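PDB 6T1B: purine nucleoside phosphorylase YlmD, which catalyses the phosphorolysis of adenosine, inosine and S-methyl-5'-thioadenosine to the free base and a ribose 1-phosphate, and also deaminates adenosine. Local coordinates for residues A[176-181]-A[238-243]. Numbering follows the deposited sequence.
Sequences IGPAIG and YVSERC
I176 spends both backbone polar atoms on strand 237-239 and the residue just after it: its N donates to Y238 O at 2.8 Å, and its O accepts from S240 N, also at 2.8 Å and nearly straight at 175°. This is parallel pairing, and I176 CD1 and V239 CG2 meet at 4.1 Å on one sheet face. Beyond it both chains are loop, yet stay side by side. S240 OG, anti to its own N (chi1 180°), accepts from R242 N at 3.2 Å, an ST turn, and is hydrogen-bonded to D4 OD1; P178 CG lies 3.7 Å from this OG. An alanine at S240 would probably leave R242 N and D4 without this partner and the turn less firmly fixed. R242 O receives a weak bond from A179 N (3.3 Å) and is also hydrogen-bonded to K220 NZ. C243 CA lies 3.1 Å from A179 O in a CA-H...O contact, and the A179 backbone also bonds that of T244. Finally, G181 N donates to C243 SG at 3.3 Å and 154°, a backbone N-H to a metal-bound sulfur that would be expected to offset thiolate charge. The parallel pair of strand 173-176 and outermost strand 237-239 thus runs out into the four-cysteine zinc site that C243 forms with C183, C184 and C246, probably structural and distinct from the catalytic zinc.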
ATOM      1  N   ILE A 176      -0.051  -2.211   8.172  1.00 12.58           N
ATOM      2  CA  ILE A 176      -1.203  -1.871   7.344  1.00 12.31           C
ATOM      3  C   ILE A 176      -1.360  -0.367   7.467  1.00 12.99           C
ATOM      4  O   ILE A 176      -1.524   0.147   8.584  1.00 13.66           O
ATOM      5  CB  ILE A 176      -2.443  -2.639   7.807  1.00 14.06           C
ATOM      6  CG1 ILE A 176      -2.274  -4.122   7.477  1.00 15.68           C
ATOM      7  CG2 ILE A 176      -3.705  -2.084   7.176  1.00 17.10           C
ATOM      8  CD1 ILE A 176      -3.261  -5.013   8.164  1.00 16.45           C
ATOM      9  N   GLY A 177      -1.233   0.340   6.357  1.00 12.86           N
ATOM     10  CA  GLY A 177      -1.143   1.782   6.380  1.00 14.07           C
ATOM     11  C   GLY A 177      -2.476   2.487   6.268  1.00 13.32           C
ATOM     12  O   GLY A 177      -3.542   1.853   6.257  1.00 13.76           O
ATOM     13  N   PRO A 178      -2.428   3.814   6.205  1.00 12.28           N
ATOM     14  CA  PRO A 178      -3.648   4.624   6.070  1.00 13.77           C
ATOM     15  C   PRO A 178      -4.479   4.207   4.867  1.00 12.95           C
ATOM     16  O   PRO A 178      -3.951   3.992   3.774  1.00 14.13           O
ATOM     17  CB  PRO A 178      -3.102   6.044   5.915  1.00 14.56           C
ATOM     18  CG  PRO A 178      -1.794   6.017   6.641  1.00 16.53           C
ATOM     19  CD  PRO A 178      -1.222   4.656   6.324  1.00 15.15           C
ATOM     20  N   ALA A 179      -5.788   4.154   5.072  1.00 13.03           N
ATOM     21  CA  ALA A 179      -6.729   3.662   4.077  1.00 13.24           C
ATOM     22  C   ALA A 179      -8.107   4.116   4.502  1.00 14.60           C
ATOM     23  O   ALA A 179      -8.288   4.683   5.581  1.00 15.98           O
ATOM     24  CB  ALA A 179      -6.656   2.141   3.955  1.00 13.79           C
ATOM     25  N   ILE A 180      -9.093   3.894   3.646  1.00 13.43           N
ATOM     26  CA  ILE A 180     -10.438   4.318   3.989  1.00 14.72           C
ATOM     27  C   ILE A 180     -10.964   3.421   5.105  1.00 15.64           C
ATOM     28  O   ILE A 180     -10.792   2.201   5.077  1.00 18.29           O
ATOM     29  CB  ILE A 180     -11.342   4.314   2.749  1.00 14.72           C
ATOM     30  CG1 ILE A 180     -12.638   5.053   3.038  1.00 18.02           C
ATOM     31  CG2 ILE A 180     -11.565   2.914   2.254  1.00 17.18           C
ATOM     32  CD1 ILE A 180     -13.490   5.252   1.814  1.00 20.69           C
ATOM     33  N   GLY A 181     -11.612   4.028   6.088  1.00 19.52           N
ATOM     34  CA  GLY A 181     -12.153   3.297   7.208  1.00 19.88           C
ATOM     35  C   GLY A 181     -13.620   2.978   7.030  1.00 21.12           C
ATOM     36  O   GLY A 181     -14.296   3.495   6.142  1.00 20.58           O
ATOM     37  N   TYR A 238       1.024  -4.444  12.590  1.00 14.93           N
ATOM     38  CA  TYR A 238       0.773  -3.097  13.076  1.00 15.64           C
ATOM     39  C   TYR A 238      -0.228  -2.449  12.141  1.00 15.53           C
ATOM     40  O   TYR A 238      -0.079  -2.553  10.924  1.00 16.43           O
ATOM     41  CB  TYR A 238       2.073  -2.296  13.026  1.00 16.50           C
ATOM     42  CG  TYR A 238       3.179  -2.843  13.910  1.00 18.04           C
ATOM     43  CD1 TYR A 238       3.913  -3.953  13.525  1.00 19.52           C
ATOM     44  CD2 TYR A 238       3.487  -2.243  15.125  1.00 21.75           C
ATOM     45  CE1 TYR A 238       4.931  -4.467  14.335  1.00 22.76           C
ATOM     46  CE2 TYR A 238       4.507  -2.739  15.932  1.00 23.64           C
ATOM     47  CZ  TYR A 238       5.219  -3.849  15.522  1.00 20.76           C
ATOM     48  OH  TYR A 238       6.234  -4.340  16.330  1.00 31.65           O
ATOM     49  N   VAL A 239      -1.245  -1.795  12.692  1.00 15.97           N
ATOM     50  CA  VAL A 239      -2.331  -1.249  11.872  1.00 14.80           C
ATOM     51  C   VAL A 239      -2.455   0.243  12.156  1.00 16.20           C
ATOM     52  O   VAL A 239      -2.701   0.648  13.296  1.00 19.39           O
ATOM     53  CB  VAL A 239      -3.663  -1.961  12.159  1.00 18.81           C
ATOM     54  CG1 VAL A 239      -4.761  -1.434  11.271  1.00 19.00           C
ATOM     55  CG2 VAL A 239      -3.522  -3.464  11.979  1.00 18.27           C
ATOM     56  N   SER A 240      -2.310   1.063  11.120  1.00 14.81           N
ATOM     57  CA  SER A 240      -2.588   2.487  11.248  1.00 14.51           C
ATOM     58  C   SER A 240      -4.078   2.722  11.466  1.00 14.89           C
ATOM     59  O   SER A 240      -4.918   2.083  10.823  1.00 17.68           O
ATOM     60  CB  SER A 240      -2.177   3.205   9.960  1.00 16.39           C
ATOM     61  OG  SER A 240      -2.432   4.597  10.027  1.00 16.60           O
ATOM     62  N   GLU A 241      -4.408   3.678  12.331  1.00 17.17           N
ATOM     63  CA  GLU A 241      -5.790   4.085  12.537  1.00 20.48           C
ATOM     64  C   GLU A 241      -6.209   5.224  11.602  1.00 19.17           C
ATOM     65  O   GLU A 241      -7.363   5.669  11.666  1.00 22.06           O
ATOM     66  CB  GLU A 241      -6.023   4.532  13.985  1.00 23.24           C
ATOM     67  CG  GLU A 241      -5.454   3.623  15.066  1.00 29.43           C
ATOM     68  CD  GLU A 241      -6.347   2.453  15.401  1.00 68.14           C
ATOM     69  OE1 GLU A 241      -6.153   1.852  16.480  1.00 89.36           O
ATOM     70  OE2 GLU A 241      -7.238   2.132  14.587  1.00 84.69           O
ATOM     71  N   ARG A 242      -5.308   5.717  10.761  1.00 16.73           N
ATOM     72  CA  ARG A 242      -5.620   6.874   9.936  1.00 16.38           C
ATOM     73  C   ARG A 242      -6.553   6.478   8.801  1.00 17.83           C
ATOM     74  O   ARG A 242      -6.304   5.497   8.081  1.00 16.02           O
ATOM     75  CB  ARG A 242      -4.336   7.460   9.359  1.00 18.70           C
ATOM     76  CG  ARG A 242      -3.380   8.001  10.386  1.00 20.24           C
ATOM     77  CD  ARG A 242      -2.124   8.464   9.692  1.00 20.07           C
ATOM     78  NE  ARG A 242      -1.119   9.006  10.597  1.00 21.49           N
ATOM     79  CZ  ARG A 242      -1.046  10.276  10.976  1.00 23.54           C
ATOM     80  NH1 ARG A 242      -1.941  11.154  10.560  1.00 25.35           N
ATOM     81  NH2 ARG A 242      -0.074  10.657  11.795  1.00 29.06           N
ATOM     82  N   CYS A 243      -7.606   7.284   8.609  1.00 17.86           N
ATOM     83  CA  CYS A 243      -8.554   7.122   7.510  1.00 16.08           C
ATOM     84  C   CYS A 243      -8.262   8.180   6.451  1.00 17.87           C
ATOM     85  O   CYS A 243      -8.251   9.377   6.760  1.00 17.48           O
ATOM     86  CB  CYS A 243      -9.998   7.321   8.001  1.00 18.28           C
ATOM     87  SG  CYS A 243     -11.238   7.265   6.684  1.00 20.08           S
TER